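PDB 2OKX: rhamnosidase B from Bacillus sp., which hydrolyses terminal non-reducing alpha-L-rhamnose residues in alpha-L-rhamnosides, as a member of glycoside hydrolase family 78. Local coordinates for residues 598-602 and 649-653; 67-72 and 603-609; 805-809 and 867-871; 827-831 and 842-846. One frame throughout, in Å; residues are numbered along the deposited sequence.

Contact 1: 598-602 and 649-653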
loop_
_atom_site.group_PDB
_atom_site.type_symbol
_atom_site.label_atom_id
_atom_site.label_comp_id
_atom_site.label_asym_id
_atom_site.label_seq_id
_atom_site.Cartn_x
_atom_site.Cartn_y
_atom_site.Cartn_z
ATOM N N GLU A 598 3.505 5.618 -17.424
ATOM C CA GLU A 598 4.869 5.490 -17.923
ATOM C C GLU A 598 5.878 5.522 -16.779
ATOM O O GLU A 598 6.852 4.766 -16.784
ATOM C CB GLU A 598 5.206 6.590 -18.934
ATOM C CG GLU A 598 6.614 6.410 -19.498
ATOM C CD GLU A 598 6.952 7.350 -20.632
ATOM O OE1 GLU A 598 8.146 7.420 -20.986
ATOM O OE2 GLU A 598 6.038 8.010 -21.173
ATOM N N ARG A 599 5.648 6.392 -15.801
ATOM C CA ARG A 599 6.549 6.482 -14.654
ATOM C C ARG A 599 6.678 5.115 -13.993
ATOM O O ARG A 599 7.776 4.677 -13.671
ATOM C CB ARG A 599 6.032 7.500 -13.627
ATOM C CG ARG A 599 6.727 7.403 -12.268
ATOM C CD ARG A 599 6.284 8.488 -11.295
ATOM N NE ARG A 599 6.588 8.107 -9.916
ATOM C CZ ARG A 599 7.815 7.986 -9.416
ATOM N NH1 ARG A 599 8.875 8.229 -10.181
ATOM N NH2 ARG A 599 7.979 7.588 -8.158
ATOM N N CYS A 600 5.552 4.439 -13.800
ATOM C CA CYS A 600 5.565 3.125 -13.173
ATOM C C CYS A 600 6.270 2.082 -14.029
ATOM O O CYS A 600 7.067 1.293 -13.518
ATOM C CB CYS A 600 4.136 2.671 -12.867
ATOM S SG CYS A 600 3.355 3.642 -11.547
ATOM N N LEU A 601 5.974 2.075 -15.325
ATOM C CA LEU A 601 6.595 1.117 -16.230
ATOM C C LEU A 601 8.114 1.306 -16.266
ATOM O O LEU A 601 8.864 0.334 -16.349
ATOM C CB LEU A 601 6.016 1.266 -17.639
ATOM C CG LEU A 601 4.508 1.033 -17.788
ATOM C CD1 LEU A 601 4.102 1.250 -19.236
ATOM C CD2 LEU A 601 4.145 -0.371 -17.338
ATOM N N ASN A 602 8.558 2.558 -16.196
ATOM C CA ASN A 602 9.986 2.873 -16.228
ATOM C C ASN A 602 10.730 2.488 -14.948
ATOM O O ASN A 602 11.941 2.281 -14.974
ATOM C CB ASN A 602 10.195 4.370 -16.500
ATOM C CG ASN A 602 9.934 4.751 -17.951
ATOM O OD1 ASN A 602 9.716 5.921 -18.267
ATOM N ND2 ASN A 602 9.969 3.765 -18.840
ATOM N N PHE A 649 8.605 5.584 -26.617
ATOM C CA PHE A 649 8.643 4.824 -25.377
ATOM C C PHE A 649 8.888 3.349 -25.665
ATOM O O PHE A 649 9.649 2.694 -24.958
ATOM C CB PHE A 649 7.335 4.986 -24.587
ATOM C CG PHE A 649 7.129 3.916 -23.547
ATOM C CD1 PHE A 649 6.389 2.776 -23.842
ATOM C CD2 PHE A 649 7.735 4.016 -22.301
ATOM C CE1 PHE A 649 6.261 1.749 -22.912
ATOM C CE2 PHE A 649 7.616 2.997 -21.367
ATOM C CZ PHE A 649 6.877 1.857 -21.675
ATOM N N ALA A 650 8.239 2.826 -26.701
ATOM C CA ALA A 650 8.400 1.423 -27.064
ATOM C C ALA A 650 9.870 1.115 -27.331
ATOM O O ALA A 650 10.384 0.074 -26.918
ATOM C CB ALA A 650 7.567 1.101 -28.299
ATOM N N ALA A 651 10.539 2.032 -28.023
ATOM C CA ALA A 651 11.951 1.874 -28.350
ATOM C C ALA A 651 12.801 1.909 -27.083
ATOM O O ALA A 651 13.735 1.120 -26.933
ATOM C CB ALA A 651 12.389 2.982 -29.309
ATOM N N ARG A 652 12.471 2.822 -26.175
ATOM C CA ARG A 652 13.210 2.952 -24.924
ATOM C C ARG A 652 13.045 1.741 -24.018
ATOM O O ARG A 652 13.992 1.329 -23.349
ATOM C CB ARG A 652 12.760 4.193 -24.145
ATOM C CG ARG A 652 13.097 5.529 -24.787
ATOM C CD ARG A 652 12.951 6.652 -23.769
ATOM N NE ARG A 652 11.580 6.792 -23.279
ATOM C CZ ARG A 652 10.633 7.492 -23.895
ATOM N NH1 ARG A 652 9.413 7.563 -23.380
ATOM N NH2 ARG A 652 10.910 8.137 -25.023
ATOM N N ILE A 653 11.845 1.168 -24.002
ATOM C CA ILE A 653 11.559 0.034 -23.131
ATOM C C ILE A 653 11.837 -1.354 -23.716
ATOM O O ILE A 653 11.994 -2.317 -22.967
ATOM C CB ILE A 653 10.078 0.084 -22.640
ATOM C CG1 ILE A 653 9.961 -0.565 -21.263
ATOM C CG2 ILE A 653 9.161 -0.634 -23.628
ATOM C CD1 ILE A 653 10.613 0.242 -20.164
HETATM O O HOH W 1 11.311 5.139 -21.196
#
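Two helices that run the same way need not touch backbone to backbone; long side chains can bridge the space between them. Here the axes of segments 598-602 and 649-653, on helices 595-603 and 647-665, stay 11.9 Å apart at closest approach, with only 16° between their N-to-C directions.

The apolar part centres on Phe649, whose ring fills much of the gap. Leu601 CD1 lies 3.7 Å from Phe649 CZ, and Ile653 CD1 comes within 4.2 Å of Leu601 O, one turn along from Phe649. The amide of Asn602 closes one side: its ND2 is 3.5 Å from Phe649 CE2, at the ring edge, and 3.8 Å from Ile653 CD1.

The polar part lies where the contact opens to solvent. Glu598 OE1 accepts a hydrogen bond from Arg652 NH1 at 2.7 Å, as part of a salt bridge that meets the guanidinium at its edge. A water extends the link by accepting from Arg652 NE at 2.7 Å and, weakly, from Asn602 ND2 at 3.0 Å.

Helix 627-644, which lies between the two in sequence, backs the apolar side: Leu601 touches Ala636 and Tyr640, while Ile653 touches Trp633 and Cys637. Near-parallel helices separated in sequence by one intervening helix are characteristic of the (α/α)6 barrel, the six-hairpin glycosidase fold of this domain.

Contact 2: 67-72 and 603-609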
loop_
_atom_site.group_PDB
_atom_site.type_symbol
_atom_site.label_atom_id
_atom_site.label_comp_id
_atom_site.label_asym_id
_atom_site.label_seq_id
_atom_site.Cartn_x
_atom_site.Cartn_y
_atom_site.Cartn_z
ATOM N N TRP A 67 14.758 4.758 -6.660
ATOM C CA TRP A 67 15.825 3.792 -6.426
ATOM C C TRP A 67 16.901 4.833 -6.102
ATOM O O TRP A 67 17.052 5.813 -6.838
ATOM C CB TRP A 67 16.241 3.055 -7.706
ATOM C CG TRP A 67 15.250 2.083 -8.265
ATOM C CD1 TRP A 67 14.462 2.256 -9.370
ATOM C CD2 TRP A 67 14.978 0.762 -7.781
ATOM N NE1 TRP A 67 13.722 1.122 -9.604
ATOM C CE2 TRP A 67 14.017 0.190 -8.646
ATOM C CE3 TRP A 67 15.453 0.004 -6.701
ATOM C CZ2 TRP A 67 13.523 -1.105 -8.466
ATOM C CZ3 TRP A 67 14.961 -1.285 -6.521
ATOM C CH2 TRP A 67 14.004 -1.826 -7.403
ATOM N N PRO A 68 17.634 4.666 -4.995
ATOM C CA PRO A 68 18.666 5.659 -4.674
ATOM C C PRO A 68 19.603 6.023 -5.832
ATOM O O PRO A 68 20.099 7.148 -5.897
ATOM C CB PRO A 68 19.398 5.013 -3.505
ATOM C CG PRO A 68 18.273 4.322 -2.782
ATOM C CD PRO A 68 17.500 3.672 -3.917
ATOM N N LYS A 69 19.829 5.079 -6.742
ATOM C CA LYS A 69 20.709 5.301 -7.891
ATOM C C LYS A 69 20.166 6.415 -8.790
ATOM O O LYS A 69 20.920 7.074 -9.510
ATOM C CB LYS A 69 20.851 4.012 -8.708
ATOM C CG LYS A 69 19.591 3.639 -9.479
ATOM C CD LYS A 69 19.754 2.365 -10.302
ATOM C CE LYS A 69 19.712 1.122 -9.436
ATOM N NZ LYS A 69 19.637 -0.115 -10.263
ATOM N N GLU A 70 18.852 6.610 -8.752
ATOM C CA GLU A 70 18.207 7.648 -9.545
ATOM C C GLU A 70 17.194 8.349 -8.647
ATOM O O GLU A 70 15.978 8.174 -8.787
ATOM C CB GLU A 70 17.527 7.036 -10.773
ATOM C CG GLU A 70 18.485 6.239 -11.656
ATOM C CD GLU A 70 17.874 5.805 -12.974
ATOM O OE1 GLU A 70 16.792 5.184 -12.964
ATOM O OE2 GLU A 70 18.486 6.081 -14.029
ATOM N N GLN A 71 17.731 9.132 -7.713
ATOM C CA GLN A 71 16.960 9.888 -6.733
ATOM C C GLN A 71 16.190 11.033 -7.393
ATOM O O GLN A 71 16.787 11.980 -7.908
ATOM C CB GLN A 71 17.916 10.435 -5.669
ATOM C CG GLN A 71 17.270 11.149 -4.493
ATOM C CD GLN A 71 16.431 10.231 -3.633
ATOM O OE1 GLN A 71 16.731 9.047 -3.492
ATOM N NE2 GLN A 71 15.379 10.779 -3.034
ATOM N N PHE A 72 14.864 10.941 -7.366
ATOM C CA PHE A 72 13.993 11.951 -7.964
ATOM C C PHE A 72 13.923 13.248 -7.157
ATOM O O PHE A 72 13.776 13.224 -5.933
ATOM C CB PHE A 72 12.581 11.381 -8.122
ATOM C CG PHE A 72 12.427 10.436 -9.280
ATOM C CD1 PHE A 72 12.322 10.918 -10.578
ATOM C CD2 PHE A 72 12.366 9.060 -9.069
ATOM C CE1 PHE A 72 12.153 10.043 -11.660
ATOM C CE2 PHE A 72 12.199 8.179 -10.140
ATOM C CZ PHE A 72 12.090 8.674 -11.439
ATOM N N LEU A 603 10.014 2.394 -13.831
ATOM C CA LEU A 603 10.649 2.043 -12.558
ATOM C C LEU A 603 11.013 0.564 -12.435
ATOM O O LEU A 603 11.972 0.209 -11.742
ATOM C CB LEU A 603 9.739 2.429 -11.384
ATOM C CG LEU A 603 9.656 3.907 -10.988
ATOM C CD1 LEU A 603 8.560 4.112 -9.939
ATOM C CD2 LEU A 603 11.006 4.359 -10.437
ATOM N N VAL A 604 10.260 -0.297 -13.113
ATOM C CA VAL A 604 10.493 -1.735 -13.029
ATOM C C VAL A 604 11.884 -2.214 -13.456
ATOM O O VAL A 604 12.507 -3.005 -12.750
ATOM C CB VAL A 604 9.414 -2.513 -13.820
ATOM C CG1 VAL A 604 9.668 -4.014 -13.722
ATOM C CG2 VAL A 604 8.030 -2.177 -13.261
ATOM N N PRO A 605 12.388 -1.751 -14.613
ATOM C CA PRO A 605 13.719 -2.189 -15.054
ATOM C C PRO A 605 14.835 -1.819 -14.076
ATOM O O PRO A 605 15.947 -2.342 -14.163
ATOM C CB PRO A 605 13.881 -1.495 -16.405
ATOM C CG PRO A 605 12.470 -1.437 -16.915
ATOM C CD PRO A 605 11.711 -0.991 -15.680
ATOM N N GLY A 606 14.533 -0.914 -13.151
ATOM C CA GLY A 606 15.519 -0.497 -12.172
ATOM C C GLY A 606 15.895 -1.613 -11.210
ATOM O O GLY A 606 16.876 -1.498 -10.475
ATOM N N SER A 607 15.117 -2.693 -11.211
ATOM C CA SER A 607 15.381 -3.831 -10.337
ATOM C C SER A 607 16.231 -4.888 -11.046
ATOM O O SER A 607 16.460 -5.971 -10.509
ATOM C CB SER A 607 14.066 -4.467 -9.878
ATOM O OG SER A 607 13.399 -5.091 -10.960
ATOM N N ALA A 608 16.686 -4.568 -12.256
ATOM C CA ALA A 608 17.503 -5.488 -13.044
ATOM C C ALA A 608 18.758 -5.939 -12.297
ATOM O O ALA A 608 19.158 -7.099 -12.403
ATOM C CB ALA A 608 17.892 -4.837 -14.368
ATOM N N ASP A 609 19.380 -5.028 -11.549
ATOM C CA ASP A 609 20.582 -5.374 -10.793
ATOM C C ASP A 609 20.284 -6.455 -9.762
ATOM O O ASP A 609 21.128 -7.305 -9.483
ATOM C CB ASP A 609 21.161 -4.148 -10.080
ATOM C CG ASP A 609 21.778 -3.149 -11.037
ATOM O OD1 ASP A 609 22.536 -3.574 -11.935
ATOM O OD2 ASP A 609 21.515 -1.937 -10.886
#
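The backbone of residues 67-70 folds into a type I beta turn, closed by Glu70 N to Trp67 O at 2.7 Å, before the chain enters strand 70-77. Facing it, the chain leaves helix 595-603 through a 3-10 segment that begins at Val604, with i to i+3 bonds such as Ser607 N to Val604 O at 3.0 Å. The closest alpha carbons, those of Trp67 and Gly606, are 7.2 Å apart. This is a domain interface: a turn of the N-terminal beta domain rests on the end of a helix of the (α/α)6 barrel, with 530 residues of chain between.

Trp67 carries most of the docking. Its NE1 donates to Leu603 O at 2.9 Å with a nearly straight angle of 163°, while one face of the indole lies against Gly606. Glycine suits the spot, because an ideal CB there would fall 2.2 Å from Trp67 NE1, an outright clash. Leu603 CD2 then fills the corner between two aromatic rings, 4.2 Å from Trp67 CD1 and 4.0 Å from Phe72 CE2. Phe72 also meets Arg599 in a cation-pi interaction, which draws the preceding helix into the same interface.

The more exposed side is charged. Lys69 reaches over the turn of the 3-10 segment, where its NZ donates both to Gly606 O at 3.1 Å and, in a salt bridge, to Asp609 OD2 at 2.7 Å.

Contact 3: 805-809 and 867-871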
loop_
_atom_site.group_PDB
_atom_site.type_symbol
_atom_site.label_atom_id
_atom_site.label_comp_id
_atom_site.label_asym_id
_atom_site.label_seq_id
_atom_site.Cartn_x
_atom_site.Cartn_y
_atom_site.Cartn_z
ATOM N N PHE A 805 -11.141 -9.886 -13.288
ATOM C CA PHE A 805 -10.802 -9.022 -14.420
ATOM C C PHE A 805 -10.428 -9.864 -15.635
ATOM O O PHE A 805 -10.918 -9.628 -16.742
ATOM C CB PHE A 805 -9.635 -8.098 -14.053
ATOM C CG PHE A 805 -9.429 -6.959 -15.020
ATOM C CD1 PHE A 805 -9.035 -7.199 -16.334
ATOM C CD2 PHE A 805 -9.615 -5.642 -14.607
ATOM C CE1 PHE A 805 -8.828 -6.144 -17.226
ATOM C CE2 PHE A 805 -9.411 -4.578 -15.485
ATOM C CZ PHE A 805 -9.016 -4.828 -16.799
ATOM N N PHE A 806 -9.551 -10.838 -15.424
ATOM C CA PHE A 806 -9.119 -11.713 -16.504
ATOM C C PHE A 806 -10.303 -12.542 -16.993
ATOM O O PHE A 806 -10.440 -12.803 -18.188
ATOM C CB PHE A 806 -7.979 -12.619 -16.018
ATOM C CG PHE A 806 -6.731 -11.866 -15.642
ATOM C CD1 PHE A 806 -6.016 -11.157 -16.601
ATOM C CD2 PHE A 806 -6.279 -11.848 -14.325
ATOM C CE1 PHE A 806 -4.867 -10.437 -16.255
ATOM C CE2 PHE A 806 -5.132 -11.132 -13.968
ATOM C CZ PHE A 806 -4.426 -10.426 -14.933
ATOM N N TYR A 807 -11.170 -12.935 -16.067
ATOM C CA TYR A 807 -12.352 -13.719 -16.411
ATOM C C TYR A 807 -13.269 -12.911 -17.336
ATOM O O TYR A 807 -13.826 -13.447 -18.301
ATOM C CB TYR A 807 -13.090 -14.119 -15.130
ATOM C CG TYR A 807 -14.391 -14.865 -15.341
ATOM C CD1 TYR A 807 -14.463 -15.969 -16.194
ATOM C CD2 TYR A 807 -15.543 -14.478 -14.668
ATOM C CE1 TYR A 807 -15.659 -16.666 -16.366
ATOM C CE2 TYR A 807 -16.738 -15.166 -14.829
ATOM C CZ TYR A 807 -16.789 -16.257 -15.679
ATOM O OH TYR A 807 -17.974 -16.931 -15.824
ATOM N N TYR A 808 -13.416 -11.622 -17.047
ATOM C CA TYR A 808 -14.264 -10.761 -17.869
ATOM C C TYR A 808 -13.652 -10.566 -19.257
ATOM O O TYR A 808 -14.373 -10.480 -20.252
ATOM C CB TYR A 808 -14.491 -9.406 -17.184
ATOM C CG TYR A 808 -15.214 -9.500 -15.847
ATOM C CD1 TYR A 808 -15.977 -10.622 -15.516
ATOM C CD2 TYR A 808 -15.142 -8.459 -14.918
ATOM C CE1 TYR A 808 -16.651 -10.707 -14.283
ATOM C CE2 TYR A 808 -15.810 -8.533 -13.691
ATOM C CZ TYR A 808 -16.559 -9.657 -13.380
ATOM O OH TYR A 808 -17.220 -9.727 -12.171
ATOM N N GLU A 809 -12.327 -10.493 -19.329
ATOM C CA GLU A 809 -11.677 -10.341 -20.626
ATOM C C GLU A 809 -12.002 -11.581 -21.458
ATOM O O GLU A 809 -12.191 -11.498 -22.674
ATOM C CB GLU A 809 -10.161 -10.188 -20.467
ATOM C CG GLU A 809 -9.715 -8.802 -19.999
ATOM C CD GLU A 809 -8.199 -8.640 -19.985
ATOM O OE1 GLU A 809 -7.532 -9.263 -19.132
ATOM O OE2 GLU A 809 -7.673 -7.890 -20.833
ATOM N N ALA A 867 -12.329 -3.730 -11.916
ATOM C CA ALA A 867 -12.756 -4.150 -13.253
ATOM C C ALA A 867 -13.948 -3.417 -13.884
ATOM O O ALA A 867 -13.879 -3.009 -15.046
ATOM C CB ALA A 867 -13.027 -5.657 -13.257
ATOM N N PRO A 868 -15.059 -3.243 -13.141
ATOM C CA PRO A 868 -16.214 -2.551 -13.730
ATOM C C PRO A 868 -15.883 -1.191 -14.346
ATOM O O PRO A 868 -16.512 -0.781 -15.324
ATOM C CB PRO A 868 -17.189 -2.439 -12.556
ATOM C CG PRO A 868 -16.856 -3.668 -11.737
ATOM C CD PRO A 868 -15.350 -3.657 -11.755
ATOM N N GLY A 869 -14.902 -0.501 -13.770
ATOM C CA GLY A 869 -14.513 0.805 -14.282
ATOM C C GLY A 869 -13.987 0.741 -15.706
ATOM O O GLY A 869 -13.968 1.744 -16.421
ATOM N N TYR A 870 -13.559 -0.446 -16.118
ATOM C CA TYR A 870 -13.043 -0.650 -17.466
ATOM C C TYR A 870 -14.072 -1.334 -18.364
ATOM O O TYR A 870 -14.356 -0.855 -19.458
ATOM C CB TYR A 870 -11.774 -1.500 -17.420
ATOM C CG TYR A 870 -11.289 -1.984 -18.778
ATOM C CD1 TYR A 870 -10.646 -1.118 -19.668
ATOM C CD2 TYR A 870 -11.463 -3.311 -19.160
ATOM C CE1 TYR A 870 -10.182 -1.570 -20.915
ATOM C CE2 TYR A 870 -11.009 -3.774 -20.397
ATOM C CZ TYR A 870 -10.369 -2.900 -21.266
ATOM O OH TYR A 870 -9.908 -3.373 -22.475
ATOM N N PHE A 871 -14.640 -2.447 -17.898
ATOM C CA PHE A 871 -15.585 -3.194 -18.720
ATOM C C PHE A 871 -16.922 -2.552 -19.047
ATOM O O PHE A 871 -17.464 -2.795 -20.125
ATOM C CB PHE A 871 -15.818 -4.594 -18.131
ATOM C CG PHE A 871 -14.597 -5.463 -18.166
ATOM C CD1 PHE A 871 -13.744 -5.535 -17.070
ATOM C CD2 PHE A 871 -14.249 -6.140 -19.332
ATOM C CE1 PHE A 871 -12.559 -6.261 -17.133
ATOM C CE2 PHE A 871 -13.067 -6.868 -19.408
ATOM C CZ PHE A 871 -12.217 -6.928 -18.308
HETATM O O HOH W 2 -9.069 -6.230 -22.479
#
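Four rings, those of Phe805, Tyr808, Tyr870 and Phe871, form an aromatic cluster between helices 801-813 and 868-876 of the (α/α)6 barrel, an example of how rotamers can divide a small space among large side chains.

The CA-to-CB bond of Phe805 points sideways, but the t rotamer brings the ring close to the second segment, where it presents a face to the edge of Phe871; the centroids are 4.8 Å apart and the planes at 66°. Phe871, in the m rotamer, points into this space and offers a face of its own to Tyr808. That residue, also m, sets its ring edge against the face with planes at 85°, and its CB makes a CH-pi contact 3.5 Å from the Phe871 centroid. Tyr870 is t and lies nearly parallel to Phe805 at 18°, but the rings are slid apart and barely overlap.

Ala867 CB packs at the edge of the Tyr808 ring, 3.9 Å from Tyr808 CD2, and 3.7 Å from Phe805 CD2. The polar ends find partners beyond the ring cluster. Tyr808 OH hydrogen-bonds to Asp823 OD2 and Glu809 OE2 forms a salt bridge with Arg581, while one water lies 2.7 Å from Glu809 OE2 and 3.0 Å from Tyr870 OH.

Contact 4: 827-831 and 842-846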
loop_
_atom_site.group_PDB
_atom_site.type_symbol
_atom_site.label_atom_id
_atom_site.label_comp_id
_atom_site.label_asym_id
_atom_site.label_seq_id
_atom_site.Cartn_x
_atom_site.Cartn_y
_atom_site.Cartn_z
ATOM N N ASN A 827 -21.073 -10.353 -7.623
ATOM C CA ASN A 827 -19.832 -10.155 -6.894
ATOM C C ASN A 827 -19.539 -8.772 -6.354
ATOM O O ASN A 827 -19.001 -8.640 -5.255
ATOM C CB ASN A 827 -18.668 -10.665 -7.736
ATOM C CG ASN A 827 -18.655 -12.175 -7.821
ATOM O OD1 ASN A 827 -18.794 -12.852 -6.802
ATOM N ND2 ASN A 827 -18.493 -12.712 -9.024
ATOM N N TYR A 828 -19.874 -7.737 -7.111
ATOM C CA TYR A 828 -19.643 -6.394 -6.615
ATOM C C TYR A 828 -20.860 -5.985 -5.796
ATOM O O TYR A 828 -20.757 -5.172 -4.875
ATOM C CB TYR A 828 -19.379 -5.441 -7.780
ATOM C CG TYR A 828 -18.011 -5.666 -8.386
ATOM C CD1 TYR A 828 -16.910 -4.911 -7.973
ATOM C CD2 TYR A 828 -17.801 -6.673 -9.336
ATOM C CE1 TYR A 828 -15.635 -5.153 -8.489
ATOM C CE2 TYR A 828 -16.534 -6.922 -9.856
ATOM C CZ TYR A 828 -15.457 -6.160 -9.430
ATOM O OH TYR A 828 -14.202 -6.402 -9.940
ATOM N N GLY A 829 -22.010 -6.571 -6.115
ATOM C CA GLY A 829 -23.216 -6.274 -5.360
ATOM C C GLY A 829 -23.048 -6.691 -3.902
ATOM O O GLY A 829 -23.556 -6.032 -2.993
ATOM N N GLN A 830 -22.329 -7.787 -3.672
ATOM C CA GLN A 830 -22.107 -8.264 -2.309
ATOM C C GLN A 830 -21.237 -7.265 -1.537
ATOM O O GLN A 830 -21.366 -7.127 -0.322
ATOM C CB GLN A 830 -21.442 -9.645 -2.322
ATOM C CG GLN A 830 -19.954 -9.631 -2.631
ATOM C CD GLN A 830 -19.326 -11.017 -2.565
ATOM O OE1 GLN A 830 -19.543 -11.764 -1.610
ATOM N NE2 GLN A 830 -18.533 -11.360 -3.579
ATOM N N MET A 831 -20.355 -6.566 -2.245
ATOM C CA MET A 831 -19.500 -5.566 -1.607
ATOM C C MET A 831 -20.383 -4.415 -1.150
ATOM O O MET A 831 -20.273 -3.938 -0.019
ATOM C CB MET A 831 -18.459 -5.033 -2.591
ATOM C CG MET A 831 -17.438 -6.057 -3.035
ATOM S SD MET A 831 -16.258 -5.332 -4.172
ATOM C CE MET A 831 -15.682 -6.797 -5.046
ATOM N N MET A 842 -10.118 -9.109 -1.991
ATOM C CA MET A 842 -10.508 -10.488 -2.250
ATOM C C MET A 842 -11.978 -10.711 -1.953
ATOM O O MET A 842 -12.651 -9.843 -1.383
ATOM C CB MET A 842 -9.691 -11.440 -1.368
ATOM C CG MET A 842 -8.186 -11.312 -1.520
ATOM S SD MET A 842 -7.309 -12.188 -0.199
ATOM C CE MET A 842 -7.655 -11.081 1.180
ATOM N N TYR A 843 -12.469 -11.886 -2.340
ATOM C CA TYR A 843 -13.852 -12.261 -2.094
ATOM C C TYR A 843 -13.938 -12.975 -0.753
ATOM O O TYR A 843 -12.945 -13.516 -0.263
ATOM C CB TYR A 843 -14.359 -13.191 -3.199
ATOM C CG TYR A 843 -14.585 -12.500 -4.521
ATOM C CD1 TYR A 843 -14.100 -13.048 -5.709
ATOM C CD2 TYR A 843 -15.290 -11.297 -4.586
ATOM C CE1 TYR A 843 -14.311 -12.414 -6.931
ATOM C CE2 TYR A 843 -15.508 -10.657 -5.801
ATOM C CZ TYR A 843 -15.013 -11.221 -6.970
ATOM O OH TYR A 843 -15.219 -10.585 -8.173
ATOM N N PRO A 844 -15.126 -12.972 -0.132
ATOM C CA PRO A 844 -15.313 -13.637 1.160
ATOM C C PRO A 844 -15.248 -15.153 0.999
ATOM O O PRO A 844 -15.329 -15.672 -0.115
ATOM C CB PRO A 844 -16.711 -13.188 1.585
ATOM C CG PRO A 844 -16.888 -11.882 0.895
ATOM C CD PRO A 844 -16.299 -12.150 -0.468
ATOM N N ASN A 845 -15.102 -15.848 2.122
ATOM C CA ASN A 845 -15.062 -17.306 2.161
ATOM C C ASN A 845 -13.841 -17.999 1.561
ATOM O O ASN A 845 -13.929 -19.131 1.082
ATOM C CB ASN A 845 -16.347 -17.874 1.550
ATOM C CG ASN A 845 -17.592 -17.400 2.284
ATOM O OD1 ASN A 845 -17.592 -17.272 3.511
ATOM N ND2 ASN A 845 -18.663 -17.148 1.538
ATOM N N PHE A 846 -12.708 -17.306 1.580
ATOM C CA PHE A 846 -11.438 -17.860 1.121
ATOM C C PHE A 846 -10.505 -17.582 2.296
ATOM O O PHE A 846 -10.478 -16.467 2.814
ATOM C CB PHE A 846 -10.925 -17.155 -0.139
ATOM C CG PHE A 846 -11.616 -17.585 -1.404
ATOM C CD1 PHE A 846 -12.834 -17.025 -1.773
ATOM C CD2 PHE A 846 -11.050 -18.563 -2.220
ATOM C CE1 PHE A 846 -13.480 -17.430 -2.936
ATOM C CE2 PHE A 846 -11.690 -18.977 -3.387
ATOM C CZ PHE A 846 -12.906 -18.409 -3.746
#
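Tyr843 lays its ring against helix 827-831, with the side-chain oxygen of Asn827 over one of its faces. The arrangement shows how, in an (α/α)6 barrel, the long loop after a helix can fold back on that same helix: here the connection between helices 817-833 and 868-876 returns to the first of them.

The loop segment has no regular structure, and its Tyr843 and Pro844 make the contact. Asn827 CB is 3.5 Å from Tyr843 OH, and Met831 CE packs 3.9 Å from Tyr843 CE2. The Gln830 amide packs against both loop residues, its NE2 3.4 Å from Tyr843 CD2 and its OE1 3.5 Å from Pro844 CD. The p rotamer at chi1 folds Gln830 back along its own helix, so that NE2 can reach the backbone oxygen of Asn827 while it also touches Tyr843.

Polar ends are served from outside the pair: Tyr843 OH hydrogen-bonds to Ser804 OG, Asn827 ND2 to Asp823 OD2, and Tyr828 OH to Ser865 O. A glycerol, probably from the crystallisation liquor, lies about 3 Å from the Asn827 side chain. Within the helix, Gln830 NE2 donates to Asn827 O at 3.2 Å.

Contacts 1, 3 and 4 are internal to the helical barrel, whereas contact 2 joins it to the N-terminal beta domain. Contact 3 is the buried one and relies on rings; contacts 1 and 2 are partly buried and place a salt bridge at their solvent-facing side, and contact 4, also partly buried, sets amides against an aromatic ring. Contacts 1 and 2 are continuous, since helix 595-603 is followed directly in the chain by the 3-10 segment, and Arg599 NH1 lies 3.3 Å from Phe72 CE2. Contact 4 is nested within the chain closed by contact 3, and Tyr828 joins them, its CZ 3.4 Å from Pro868 CD. Contacts 2 and 4 lie on opposite sides of the chain's centre.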